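Local coordinates for protein DNA polymerase III, beta subunit (Thermotoga maritima, PDB 1VPK) that probably tethers DNA polymerases and other proteins to DNA for processive replication, as a ring-shaped head-to-tail homodimer that encircles the DNA, at residues Glu151-Ala156 with Leu180-Gly185; Arg187-Glu192 with Tyr368-Met373; Phe294-Asn299 with Leu326-Asn331. All coordinates share one frame; numbering follows the deposited sequence. Where two conformers were deposited one is given.

Contact 1 (Glu151-Ala156 with Leu180-Gly185); sequences EKVIFA and LVASDG
Val153 and Ala156 press onto one face of strand 177-183, against Leu180 and Ala182. The tight apolar part lies around Ala182. Its CB sits 3.4 Å from Val153 O, the same carbonyl that accepts a backbone hydrogen bond from Ala156 N. Ala156 CB in turn lies 3.7 Å from Ala182 O. Methyl groups this small let the backbones come close, with the CA atoms of Ala156 and Ser183 5.0 Å apart. Val153 reaches further along the strand with two branches. CG1 is anti to its carbonyl carbon (chi1 -52°) and points at Leu180 O. CG2 meets Leu180 CB at 4.2 Å, with Val153 running roughly perpendicular to Leu180.

The other end is polar and nearer solvent. Backbone still meets backbone closely there, with Ala156 O 3.3 Å from Asp184 CB, but no hydrogen bond crosses. Asp184 is partly exposed, and its carboxylate is held by Arg187 in a salt bridge and by Phe186 N. Ser183 OG accepts from Gly185 N at 3.1 Å, an ST turn, and is also hydrogen-bonded to Arg187 O; Gly185 beyond it is exposed.

The contact packs the end region of helix 143-153 on a sheet of the central domain. Val153 also touches Ala189 and Ala191 of strand 187-194 and Val169 of strand 168-174. On the far side of the segment, Ile154 packs on helix 207-218.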
ATOM      1  N   GLU A 151       9.146 -19.840  -0.528  1.00 48.79           N
ATOM      2  CA  GLU A 151       8.858 -18.575  -1.178  1.00 50.24           C
ATOM      3  C   GLU A 151       8.818 -18.721  -2.731  1.00 51.58           C
ATOM      4  O   GLU A 151       8.095 -17.994  -3.421  1.00 52.31           O
ATOM      5  CB  GLU A 151       9.927 -17.558  -0.750  1.00 50.42           C
ATOM      6  CG  GLU A 151       9.936 -16.204  -1.512  1.00 53.10           C
ATOM      7  N   LYS A 152       9.594 -19.663  -3.266  1.00 51.76           N
ATOM      8  CA  LYS A 152       9.636 -19.866  -4.709  1.00 52.29           C
ATOM      9  C   LYS A 152       8.420 -20.615  -5.229  1.00 51.49           C
ATOM     10  O   LYS A 152       8.170 -20.583  -6.419  1.00 51.37           O
ATOM     11  CB  LYS A 152      10.982 -20.508  -5.128  1.00 53.37           C
ATOM     12  CG  LYS A 152      12.041 -19.451  -5.296  1.00 56.16           C
ATOM     13  CD  LYS A 152      13.397 -19.979  -5.626  1.00 61.24           C
ATOM     14  CE  LYS A 152      14.415 -18.801  -5.647  1.00 63.62           C
ATOM     15  NZ  LYS A 152      15.677 -19.079  -6.442  1.00 67.02           N
ATOM     16  N   VAL A 153       7.616 -21.224  -4.353  1.00 50.89           N
ATOM     17  CA  VAL A 153       6.441 -21.959  -4.808  1.00 51.26           C
ATOM     18  C   VAL A 153       5.086 -21.492  -4.288  1.00 51.68           C
ATOM     19  O   VAL A 153       4.102 -21.693  -4.975  1.00 51.38           O
ATOM     20  CB  VAL A 153       6.528 -23.501  -4.509  1.00 51.13           C
ATOM     21  CG1 VAL A 153       7.885 -24.102  -5.056  1.00 52.16           C
ATOM     22  CG2 VAL A 153       6.340 -23.789  -3.049  1.00 50.02           C
ATOM     23  N   ILE A 154       5.038 -20.922  -3.070  1.00 51.32           N
ATOM     24  CA  ILE A 154       3.767 -20.765  -2.353  1.00 50.82           C
ATOM     25  C   ILE A 154       2.754 -19.882  -3.077  1.00 48.90           C
ATOM     26  O   ILE A 154       1.570 -20.098  -2.966  1.00 50.06           O
ATOM     27  CB  ILE A 154       3.978 -20.283  -0.872  1.00 50.14           C
ATOM     28  CG1 ILE A 154       2.716 -20.564  -0.041  1.00 51.83           C
ATOM     29  CG2 ILE A 154       4.461 -18.812  -0.825  1.00 51.21           C
ATOM     30  CD1 ILE A 154       2.967 -20.471   1.441  1.00 51.65           C
ATOM     31  N   PHE A 155       3.228 -18.921  -3.846  1.00 49.48           N
ATOM     32  CA  PHE A 155       2.352 -18.069  -4.657  1.00 48.13           C
ATOM     33  C   PHE A 155       1.459 -18.775  -5.676  1.00 48.04           C
ATOM     34  O   PHE A 155       0.480 -18.202  -6.134  1.00 46.06           O
ATOM     35  CB  PHE A 155       3.144 -17.011  -5.412  1.00 47.26           C
ATOM     36  CG  PHE A 155       3.850 -17.541  -6.648  1.00 47.75           C
ATOM     37  CD1 PHE A 155       5.133 -18.089  -6.558  1.00 46.18           C
ATOM     38  CD2 PHE A 155       3.262 -17.432  -7.895  1.00 44.96           C
ATOM     39  CE1 PHE A 155       5.766 -18.537  -7.673  1.00 46.17           C
ATOM     40  CE2 PHE A 155       3.894 -17.896  -9.030  1.00 45.36           C
ATOM     41  CZ  PHE A 155       5.157 -18.446  -8.909  1.00 45.75           C
ATOM     42  N   ALA A 156       1.833 -19.991  -6.086  1.00 48.53           N
ATOM     43  CA  ALA A 156       1.098 -20.682  -7.128  1.00 48.18           C
ATOM     44  C   ALA A 156      -0.048 -21.554  -6.534  1.00 49.14           C
ATOM     45  O   ALA A 156      -0.889 -22.056  -7.289  1.00 48.85           O
ATOM     46  CB  ALA A 156       2.052 -21.511  -7.958  1.00 47.50           C
ATOM     47  N   LEU A 180       9.184 -29.325  -3.302  1.00 48.62           N
ATOM     48  CA  LEU A 180       7.956 -28.694  -2.988  1.00 48.31           C
ATOM     49  C   LEU A 180       7.227 -28.329  -4.260  1.00 47.33           C
ATOM     50  O   LEU A 180       7.847 -27.870  -5.211  1.00 45.79           O
ATOM     51  CB  LEU A 180       8.232 -27.411  -2.213  1.00 48.98           C
ATOM     52  CG  LEU A 180       8.917 -27.509  -0.860  1.00 50.84           C
ATOM     53  CD1 LEU A 180       8.958 -26.089  -0.222  1.00 50.69           C
ATOM     54  CD2 LEU A 180       8.184 -28.521   0.042  1.00 49.16           C
ATOM     55  N   VAL A 181       5.909 -28.512  -4.258  1.00 46.89           N
ATOM     56  CA  VAL A 181       5.083 -28.233  -5.428  1.00 47.90           C
ATOM     57  C   VAL A 181       3.816 -27.521  -5.012  1.00 47.83           C
ATOM     58  O   VAL A 181       3.209 -27.868  -4.026  1.00 47.54           O
ATOM     59  CB  VAL A 181       4.674 -29.523  -6.183  1.00 47.51           C
ATOM     60  CG1 VAL A 181       4.122 -29.184  -7.598  1.00 48.17           C
ATOM     61  CG2 VAL A 181       5.851 -30.432  -6.348  1.00 48.37           C
ATOM     62  N   ALA A 182       3.414 -26.536  -5.792  1.00 47.81           N
ATOM     63  CA  ALA A 182       2.147 -25.868  -5.564  1.00 48.33           C
ATOM     64  C   ALA A 182       1.534 -25.541  -6.893  1.00 47.74           C
ATOM     65  O   ALA A 182       2.259 -25.236  -7.862  1.00 46.48           O
ATOM     66  CB  ALA A 182       2.345 -24.567  -4.723  1.00 49.00           C
ATOM     67  N   SER A 183       0.204 -25.586  -6.946  1.00 46.17           N
ATOM     68  CA  SER A 183      -0.530 -25.312  -8.172  1.00 47.71           C
ATOM     69  C   SER A 183      -1.941 -24.858  -7.852  1.00 47.77           C
ATOM     70  O   SER A 183      -2.462 -25.178  -6.782  1.00 48.12           O
ATOM     71  CB  SER A 183      -0.630 -26.581  -9.021  1.00 47.75           C
ATOM     72  OG  SER A 183      -1.427 -26.337 -10.165  1.00 51.80           O
ATOM     73  N   ASP A 184      -2.552 -24.144  -8.796  1.00 48.47           N
ATOM     74  CA  ASP A 184      -3.914 -23.722  -8.682  1.00 48.57           C
ATOM     75  C   ASP A 184      -4.748 -24.180  -9.863  1.00 48.77           C
ATOM     76  O   ASP A 184      -5.866 -23.677 -10.082  1.00 47.73           O
ATOM     77  CB  ASP A 184      -3.992 -22.207  -8.511  1.00 49.16           C
ATOM     78  CG  ASP A 184      -3.554 -21.424  -9.752  1.00 50.86           C
ATOM     79  OD1 ASP A 184      -3.174 -22.006 -10.818  1.00 48.25           O
ATOM     80  OD2 ASP A 184      -3.584 -20.187  -9.625  1.00 51.28           O
ATOM     81  N   GLY A 185      -4.213 -25.130 -10.632  1.00 48.15           N
ATOM     82  CA  GLY A 185      -4.913 -25.622 -11.825  1.00 48.12           C
ATOM     83  C   GLY A 185      -4.635 -24.847 -13.101  1.00 48.24           C
ATOM     84  O   GLY A 185      -4.826 -25.360 -14.212  1.00 48.74           O
TER

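Contact 2 (Arg187-Glu192 with Tyr368-Met373)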
ATOM      1  N   ARG A 187      -1.599 -22.784 -13.136  1.00 47.07           N
ATOM      2  CA  ARG A 187      -0.146 -22.697 -13.130  1.00 47.81           C
ATOM      3  C   ARG A 187       0.398 -23.488 -11.946  1.00 47.36           C
ATOM      4  O   ARG A 187      -0.347 -23.889 -11.054  1.00 47.08           O
ATOM      5  CB  ARG A 187       0.349 -21.228 -13.137  1.00 47.69           C
ATOM      6  CG  ARG A 187      -0.444 -20.191 -12.326  1.00 50.28           C
ATOM      7  CD  ARG A 187      -0.130 -20.279 -10.852  1.00 52.16           C
ATOM      8  NE  ARG A 187      -0.917 -19.328 -10.065  1.00 54.03           N
ATOM      9  CZ  ARG A 187      -0.684 -18.027  -9.962  1.00 50.88           C
ATOM     10  NH1 ARG A 187      -1.461 -17.290  -9.191  1.00 51.75           N
ATOM     11  NH2 ARG A 187       0.322 -17.463 -10.576  1.00 48.72           N
ATOM     12  N   LEU A 188       1.699 -23.730 -11.978  1.00 47.09           N
ATOM     13  CA  LEU A 188       2.357 -24.609 -11.050  1.00 46.20           C
ATOM     14  C   LEU A 188       3.779 -24.108 -10.836  1.00 46.14           C
ATOM     15  O   LEU A 188       4.431 -23.603 -11.769  1.00 45.52           O
ATOM     16  CB  LEU A 188       2.344 -26.024 -11.612  1.00 47.23           C
ATOM     17  CG  LEU A 188       3.172 -27.097 -10.873  1.00 49.31           C
ATOM     18  CD1 LEU A 188       2.545 -28.463 -11.079  1.00 51.26           C
ATOM     19  CD2 LEU A 188       4.593 -27.130 -11.404  1.00 48.53           C
ATOM     20  N   ALA A 189       4.229 -24.227  -9.605  1.00 46.06           N
ATOM     21  CA  ALA A 189       5.592 -23.909  -9.215  1.00 46.97           C
ATOM     22  C   ALA A 189       6.207 -25.139  -8.567  1.00 47.64           C
ATOM     23  O   ALA A 189       5.550 -25.812  -7.768  1.00 45.83           O
ATOM     24  CB  ALA A 189       5.609 -22.754  -8.209  1.00 46.77           C
ATOM     25  N   LEU A 190       7.468 -25.404  -8.905  1.00 47.21           N
ATOM     26  CA  LEU A 190       8.168 -26.516  -8.338  1.00 48.80           C
ATOM     27  C   LEU A 190       9.586 -26.119  -7.933  1.00 49.10           C
ATOM     28  O   LEU A 190      10.266 -25.492  -8.713  1.00 48.03           O
ATOM     29  CB  LEU A 190       8.241 -27.617  -9.394  1.00 48.95           C
ATOM     30  CG  LEU A 190       8.840 -28.969  -9.032  1.00 49.47           C
ATOM     31  CD1 LEU A 190       8.247 -30.008  -9.988  1.00 51.30           C
ATOM     32  CD2 LEU A 190      10.382 -28.970  -9.152  1.00 49.57           C
ATOM     33  N   ALA A 191      10.016 -26.558  -6.745  1.00 49.07           N
ATOM     34  CA  ALA A 191      11.359 -26.293  -6.227  1.00 49.19           C
ATOM     35  C   ALA A 191      11.903 -27.620  -5.675  1.00 49.53           C
ATOM     36  O   ALA A 191      11.173 -28.361  -4.979  1.00 48.09           O
ATOM     37  CB  ALA A 191      11.291 -25.223  -5.074  1.00 50.08           C
ATOM     38  N   GLU A 192      13.165 -27.910  -5.960  1.00 48.50           N
ATOM     39  CA  GLU A 192      13.799 -29.133  -5.487  1.00 49.85           C
ATOM     40  C   GLU A 192      15.245 -28.847  -5.070  1.00 49.54           C
ATOM     41  O   GLU A 192      15.990 -28.161  -5.791  1.00 49.47           O
ATOM     42  CB  GLU A 192      13.767 -30.159  -6.612  1.00 50.65           C
ATOM     43  CG  GLU A 192      14.377 -31.495  -6.312  1.00 52.42           C
ATOM     44  CD  GLU A 192      14.206 -32.443  -7.482  1.00 51.85           C
ATOM     45  OE1 GLU A 192      13.101 -33.017  -7.594  1.00 53.47           O
ATOM     46  OE2 GLU A 192      15.155 -32.592  -8.273  1.00 53.96           O
ATOM     47  N   TYR A 368      14.450 -25.432 -10.035  0.50 50.94           N
ATOM     48  CA  TYR A 368      13.301 -24.524 -10.013  0.50 50.81           C
ATOM     49  C   TYR A 368      12.607 -24.451 -11.358  0.50 50.31           C
ATOM     50  O   TYR A 368      13.261 -24.205 -12.383  0.50 50.54           O
ATOM     51  CB  TYR A 368      13.739 -23.125  -9.552  0.50 51.26           C
ATOM     52  CG  TYR A 368      14.224 -23.165  -8.124  0.50 52.31           C
ATOM     53  CD1 TYR A 368      15.557 -23.462  -7.826  0.50 52.93           C
ATOM     54  CD2 TYR A 368      13.337 -22.997  -7.073  0.50 52.09           C
ATOM     55  CE1 TYR A 368      15.990 -23.551  -6.519  0.50 53.32           C
ATOM     56  CE2 TYR A 368      13.767 -23.077  -5.756  0.50 52.97           C
ATOM     57  CZ  TYR A 368      15.090 -23.360  -5.489  0.50 51.67           C
ATOM     58  OH  TYR A 368      15.505 -23.429  -4.197  0.50 52.44           O
ATOM     59  N   LEU A 369      11.287 -24.668 -11.380  1.00 49.43           N
ATOM     60  CA  LEU A 369      10.558 -24.560 -12.637  1.00 49.58           C
ATOM     61  C   LEU A 369       9.084 -24.226 -12.428  1.00 48.74           C
ATOM     62  O   LEU A 369       8.478 -24.522 -11.368  1.00 48.23           O
ATOM     63  CB  LEU A 369      10.692 -25.816 -13.482  1.00 49.46           C
ATOM     64  CG  LEU A 369       9.901 -27.076 -13.185  1.00 49.56           C
ATOM     65  CD1 LEU A 369       8.462 -27.012 -13.657  1.00 50.98           C
ATOM     66  CD2 LEU A 369      10.577 -28.205 -13.859  1.00 52.04           C
ATOM     67  N   TYR A 370       8.544 -23.579 -13.444  1.00 48.52           N
ATOM     68  CA  TYR A 370       7.184 -23.050 -13.424  1.00 49.37           C
ATOM     69  C   TYR A 370       6.460 -23.495 -14.651  1.00 48.47           C
ATOM     70  O   TYR A 370       7.039 -23.519 -15.686  1.00 48.26           O
ATOM     71  CB  TYR A 370       7.195 -21.506 -13.334  1.00 49.40           C
ATOM     72  CG  TYR A 370       7.936 -21.096 -12.098  1.00 51.89           C
ATOM     73  CD1 TYR A 370       7.286 -21.020 -10.878  1.00 52.21           C
ATOM     74  CD2 TYR A 370       9.319 -20.855 -12.128  1.00 51.14           C
ATOM     75  CE1 TYR A 370       8.001 -20.679  -9.693  1.00 51.89           C
ATOM     76  CE2 TYR A 370      10.023 -20.504 -10.964  1.00 52.42           C
ATOM     77  CZ  TYR A 370       9.363 -20.439  -9.768  1.00 51.10           C
ATOM     78  OH  TYR A 370      10.015 -20.092  -8.627  1.00 53.93           O
ATOM     79  N   ILE A 371       5.178 -23.807 -14.520  1.00 48.69           N
ATOM     80  CA  ILE A 371       4.310 -24.200 -15.646  1.00 49.42           C
ATOM     81  C   ILE A 371       3.132 -23.204 -15.658  1.00 50.34           C
ATOM     82  O   ILE A 371       2.590 -22.852 -14.574  1.00 50.21           O
ATOM     83  CB  ILE A 371       3.744 -25.646 -15.469  1.00 50.04           C
ATOM     84  CG1 ILE A 371       4.881 -26.684 -15.312  1.00 48.53           C
ATOM     85  CG2 ILE A 371       2.783 -26.000 -16.615  1.00 50.25           C
ATOM     86  CD1 ILE A 371       5.638 -26.933 -16.549  1.00 49.43           C
ATOM     87  N   VAL A 372       2.815 -22.672 -16.843  1.00 50.05           N
ATOM     88  CA  VAL A 372       1.616 -21.863 -17.063  1.00 49.21           C
ATOM     89  C   VAL A 372       0.831 -22.492 -18.227  1.00 49.25           C
ATOM     90  O   VAL A 372       1.394 -22.820 -19.263  1.00 47.23           O
ATOM     91  CB  VAL A 372       1.958 -20.378 -17.366  1.00 50.05           C
ATOM     92  CG1 VAL A 372       0.694 -19.513 -17.339  1.00 49.68           C
ATOM     93  CG2 VAL A 372       2.921 -19.802 -16.323  1.00 50.63           C
ATOM     94  N   MET A 373      -0.468 -22.693 -18.037  1.00 49.22           N
ATOM     95  CA  MET A 373      -1.335 -23.255 -19.048  1.00 49.95           C
ATOM     96  C   MET A 373      -1.751 -22.097 -19.947  1.00 49.57           C
ATOM     97  O   MET A 373      -1.934 -20.985 -19.456  1.00 49.16           O
ATOM     98  CB  MET A 373      -2.580 -23.847 -18.383  1.00 52.18           C
ATOM     99  CG  MET A 373      -2.280 -24.923 -17.323  1.00 56.65           C
ATOM    100  SD  MET A 373      -1.413 -26.397 -17.925  1.00 65.05           S
ATOM    101  CE  MET A 373      -2.457 -26.760 -19.356  1.00 66.65           C
TER
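The Tyr370 ring meets Ala189 obliquely, through CE1 and CD1, with CE1 3.5 Å from Ala189 CB. Tyr368 has two conformers; in one of them its ring meets Ala191 similarly and makes a cation-pi contact with Lys152, while its hydroxyl is hydrogen-bonded to Glu193. Both rings rise from the face that also carries Arg187 and Val372. In Tyr370, CG is anti to the carbonyl carbon (chi1 -58°), which carries the ring across to the neighbouring strand. Its hydroxyl hydrogen-bonds to Lys152 O, while Val338 and His341 of helix 332-341 touch the side chain. A phenylalanine in place of Tyr370 would probably leave Lys152 O without its hydroxyl partner and the ring less firmly fixed.

The guanidinium of Arg187 turns away from strand 368-372, with NE paired to Asp184 and NH2 to Asp337.

Leucines and an isoleucine make up the other face. Leu188 and Ile371 extend together from the sheet, with CD2 of Leu188 3.9 Å from CG1 of Ile371. Leu190 CB meets Leu369 CG at 4.2 Å.

Between the faces, the antiparallel strands are joined by two hydrogen-bonded pairs. Leu188 N gives to Ile371 O and Ile371 N to Leu188 O, each at 2.9 Å. Leu190 N reaches Leu369 O at 2.8 Å, and Leu369 N reaches Leu190 O at 3.0 Å. Leu188 O also receives a CA-H...O contact from Tyr370 CA.

The first strand belongs to the central domain and the second to the C-terminal domain. Paired backbone bonds and apolar contacts on both faces make one continuous sheet across the domain junction.

Contact 3 (Phe294-Asn299 with Leu326-Asn331); sequences FEIEEN and LVIAFN
Phe294 and Ile328 are a hydrogen-bonded pair between antiparallel strands of a four-stranded sheet in the C-terminal clamp domain. Phe294 N gives to Ile328 O at 2.8 Å, and Ile328 N returns a bond to Phe294 O at 2.9 Å. Ile296 and Leu326 make the next such pair. Ile296 N meets Leu326 O at 2.7 Å, a nearly straight bond of 164°, and Leu326 N closes the pair on Ile296 O. Between them, Val327 CA makes a CA-H...O contact with Phe294 O.

On the buried face, Phe294 and Phe330 form an offset edge-to-face pair. The edge of Phe330 is turned to the face of Phe294, with the planes at 80° and the ring centres 5.9 Å apart. CG of Phe294 is anti to the carbonyl carbon (chi1 -70°), which sets its ring beside Phe330. Phe330 CD2 is the touching atom, 3.9 Å from Phe294 CD1. The methyl CG2 of Ile328 packs under Phe294 CB, and Ile296 CD1 lies 4.2 Å from Leu326 CB.

The opposite face is more open and mixed. Glu295 runs alongside Val327, with its CG near Val327 CG2. The extended glutamate carries its carboxylate on to Lys293 and Arg302, in salt bridges.

Further out, Phe351 of strand 346-351 touches Ile296, Leu326, Ile328 and Phe330, tying this sheet to a second one. Met301 and Leu303 of strand 300-307 back Phe294. Strand 326-330 is outermost in the sheet within this chain, and Ala329 bonds through its backbone to Ile375. Asn331 takes the N-cap position of helix 332-341, its OD1 accepting a hydrogen bond from Lys333 N.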
ATOM      1  N   PHE A 294       1.410 -14.237 -27.670  1.00 48.58           N
ATOM      2  CA  PHE A 294       2.804 -14.264 -28.059  1.00 48.84           C
ATOM      3  C   PHE A 294       2.865 -14.780 -29.473  1.00 47.42           C
ATOM      4  O   PHE A 294       2.314 -15.842 -29.756  1.00 46.54           O
ATOM      5  CB  PHE A 294       3.612 -15.200 -27.161  1.00 49.78           C
ATOM      6  CG  PHE A 294       3.790 -14.693 -25.763  1.00 52.42           C
ATOM      7  CD1 PHE A 294       2.760 -14.683 -24.886  1.00 56.57           C
ATOM      8  CD2 PHE A 294       4.992 -14.229 -25.325  1.00 57.92           C
ATOM      9  CE1 PHE A 294       2.928 -14.204 -23.614  1.00 56.52           C
ATOM     10  CE2 PHE A 294       5.146 -13.768 -24.049  1.00 57.11           C
ATOM     11  CZ  PHE A 294       4.126 -13.778 -23.209  1.00 53.75           C
ATOM     12  N   GLU A 295       3.494 -13.992 -30.346  1.00 46.83           N
ATOM     13  CA  GLU A 295       3.832 -14.353 -31.715  1.00 45.81           C
ATOM     14  C   GLU A 295       5.353 -14.481 -31.718  1.00 46.57           C
ATOM     15  O   GLU A 295       6.109 -13.489 -31.751  1.00 43.85           O
ATOM     16  CB  GLU A 295       3.354 -13.285 -32.688  1.00 45.94           C
ATOM     17  CG  GLU A 295       1.861 -13.108 -32.664  1.00 46.20           C
ATOM     18  CD  GLU A 295       1.404 -11.867 -33.392  1.00 49.25           C
ATOM     19  OE1 GLU A 295       2.228 -11.073 -33.855  1.00 51.21           O
ATOM     20  OE2 GLU A 295       0.192 -11.689 -33.516  1.00 54.91           O
ATOM     21  N   ILE A 296       5.788 -15.721 -31.643  1.00 47.15           N
ATOM     22  CA  ILE A 296       7.184 -16.044 -31.578  1.00 48.52           C
ATOM     23  C   ILE A 296       7.736 -16.332 -32.986  1.00 49.50           C
ATOM     24  O   ILE A 296       7.233 -17.181 -33.714  1.00 47.92           O
ATOM     25  CB  ILE A 296       7.388 -17.245 -30.659  1.00 48.43           C
ATOM     26  CG1 ILE A 296       6.824 -16.963 -29.283  1.00 50.09           C
ATOM     27  CG2 ILE A 296       8.873 -17.577 -30.589  1.00 50.78           C
ATOM     28  CD1 ILE A 296       6.571 -18.170 -28.501  1.00 49.37           C
ATOM     29  N   GLU A 297       8.745 -15.562 -33.367  1.00 50.89           N
ATOM     30  CA  GLU A 297       9.380 -15.621 -34.656  1.00 54.10           C
ATOM     31  C   GLU A 297      10.861 -15.844 -34.394  1.00 55.36           C
ATOM     32  O   GLU A 297      11.283 -16.043 -33.245  1.00 54.55           O
ATOM     33  CB  GLU A 297       9.170 -14.313 -35.423  1.00 54.50           C
ATOM     34  CG  GLU A 297       7.685 -13.939 -35.580  1.00 57.66           C
ATOM     35  CD  GLU A 297       7.456 -12.503 -36.085  1.00 59.04           C
ATOM     36  OE1 GLU A 297       8.432 -11.857 -36.569  1.00 65.54           O
ATOM     37  OE2 GLU A 297       6.281 -12.037 -36.010  1.00 67.13           O
ATOM     38  N   GLU A 298      11.662 -15.797 -35.449  1.00 56.27           N
ATOM     39  CA  GLU A 298      13.004 -16.300 -35.340  1.00 57.73           C
ATOM     40  C   GLU A 298      13.895 -15.536 -34.361  1.00 57.28           C
ATOM     41  O   GLU A 298      14.663 -16.171 -33.619  1.00 59.00           O
ATOM     42  CB  GLU A 298      13.645 -16.405 -36.721  1.00 58.65           C
ATOM     43  CG  GLU A 298      14.947 -17.315 -36.740  1.00 63.16           C
ATOM     44  CD  GLU A 298      15.020 -18.436 -35.636  1.00 64.99           C
ATOM     45  OE1 GLU A 298      14.178 -19.375 -35.625  1.00 61.09           O
ATOM     46  OE2 GLU A 298      15.959 -18.358 -34.786  1.00 67.42           O
ATOM     47  N   ASN A 299      13.778 -14.210 -34.354  1.00 55.32           N
ATOM     48  CA  ASN A 299      14.632 -13.309 -33.559  1.00 55.14           C
ATOM     49  C   ASN A 299      13.886 -12.425 -32.544  1.00 53.01           C
ATOM     50  O   ASN A 299      14.517 -11.699 -31.774  1.00 51.52           O
ATOM     51  CB  ASN A 299      15.343 -12.329 -34.525  1.00 55.77           C
ATOM     52  CG  ASN A 299      16.413 -12.999 -35.334  1.00 58.39           C
ATOM     53  OD1 ASN A 299      16.355 -13.039 -36.552  1.00 64.04           O
ATOM     54  ND2 ASN A 299      17.385 -13.568 -34.654  1.00 62.94           N
ATOM     55  N   LEU A 326       5.709 -19.884 -33.312  1.00 44.90           N
ATOM     56  CA  LEU A 326       4.521 -20.250 -32.544  1.00 45.72           C
ATOM     57  C   LEU A 326       3.716 -19.013 -32.198  1.00 46.24           C
ATOM     58  O   LEU A 326       4.289 -17.983 -31.903  1.00 46.16           O
ATOM     59  CB  LEU A 326       4.936 -20.943 -31.256  1.00 46.27           C
ATOM     60  CG  LEU A 326       3.867 -21.349 -30.247  1.00 47.54           C
ATOM     61  CD1 LEU A 326       2.877 -22.318 -30.866  1.00 49.61           C
ATOM     62  CD2 LEU A 326       4.581 -21.942 -29.054  1.00 50.58           C
ATOM     63  N   VAL A 327       2.388 -19.115 -32.315  1.00 46.50           N
ATOM     64  CA  VAL A 327       1.461 -18.137 -31.788  1.00 46.22           C
ATOM     65  C   VAL A 327       0.702 -18.850 -30.636  1.00 46.37           C
ATOM     66  O   VAL A 327       0.187 -19.965 -30.809  1.00 46.75           O
ATOM     67  CB  VAL A 327       0.526 -17.640 -32.886  1.00 47.17           C
ATOM     68  CG1 VAL A 327      -0.540 -16.664 -32.303  1.00 47.16           C
ATOM     69  CG2 VAL A 327       1.335 -17.005 -34.006  1.00 47.27           C
ATOM     70  N   ILE A 328       0.707 -18.243 -29.453  1.00 45.04           N
ATOM     71  CA  ILE A 328       0.194 -18.874 -28.219  1.00 45.93           C
ATOM     72  C   ILE A 328      -0.227 -17.801 -27.188  1.00 45.85           C
ATOM     73  O   ILE A 328       0.442 -16.815 -27.050  1.00 44.55           O
ATOM     74  CB  ILE A 328       1.225 -19.869 -27.599  1.00 45.03           C
ATOM     75  CG1 ILE A 328       0.619 -20.613 -26.411  1.00 45.90           C
ATOM     76  CG2 ILE A 328       2.502 -19.146 -27.138  1.00 47.13           C
ATOM     77  CD1 ILE A 328       1.453 -21.785 -25.940  1.00 44.48           C
ATOM     78  N   ALA A 329      -1.358 -17.984 -26.497  1.00 46.18           N
ATOM     79  CA  ALA A 329      -1.890 -16.949 -25.569  1.00 46.69           C
ATOM     80  C   ALA A 329      -1.866 -17.394 -24.115  1.00 47.41           C
ATOM     81  O   ALA A 329      -2.137 -18.591 -23.797  1.00 46.39           O
ATOM     82  CB  ALA A 329      -3.373 -16.561 -25.958  1.00 47.01           C
ATOM     83  N   PHE A 330      -1.623 -16.419 -23.234  1.00 47.38           N
ATOM     84  CA  PHE A 330      -1.636 -16.614 -21.773  1.00 47.88           C
ATOM     85  C   PHE A 330      -2.335 -15.491 -21.013  1.00 48.35           C
ATOM     86  O   PHE A 330      -2.477 -14.367 -21.507  1.00 47.40           O
ATOM     87  CB  PHE A 330      -0.209 -16.697 -21.252  1.00 49.20           C
ATOM     88  CG  PHE A 330       0.557 -17.878 -21.774  1.00 48.28           C
ATOM     89  CD1 PHE A 330       0.430 -19.116 -21.190  1.00 49.64           C
ATOM     90  CD2 PHE A 330       1.399 -17.747 -22.871  1.00 51.64           C
ATOM     91  CE1 PHE A 330       1.113 -20.197 -21.684  1.00 47.33           C
ATOM     92  CE2 PHE A 330       2.080 -18.820 -23.352  1.00 51.04           C
ATOM     93  CZ  PHE A 330       1.929 -20.030 -22.767  1.00 49.97           C
ATOM     94  N   ASN A 331      -2.771 -15.793 -19.798  1.00 47.94           N
ATOM     95  CA  ASN A 331      -3.020 -14.743 -18.819  1.00 48.50           C
ATOM     96  C   ASN A 331      -1.685 -14.125 -18.442  1.00 48.43           C
ATOM     97  O   ASN A 331      -0.799 -14.818 -17.926  1.00 46.80           O
ATOM     98  CB  ASN A 331      -3.703 -15.328 -17.573  1.00 49.45           C
ATOM     99  CG  ASN A 331      -4.078 -14.267 -16.536  1.00 50.81           C
ATOM    100  OD1 ASN A 331      -3.585 -13.138 -16.540  1.00 53.50           O
ATOM    101  ND2 ASN A 331      -4.976 -14.639 -15.644  1.00 53.49           N
TER

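Contacts 1 and 2 are buried, adjoin each other, and share one sheet. Strands 177-183 and 187-194 are neighbours there, so Val153 packs against both. Contact 1 packs segment 151-156 on that sheet by alanine, valine and leucine side chains, without hydrogen bonds between its segments. Contact 2 extends the sheet from the central into the C-terminal domain with paired backbone bonds. Contact 3 uses the same antiparallel bonding in a different sheet, farther from the centre of the chain and partly exposed. One of its faces bears a charged glutamate, whereas the other is apolar and aromatic. Contacts 2 and 3 meet where Phe330 packs on the backbone of Val372 and Met373; contacts 1 and 3 do not touch.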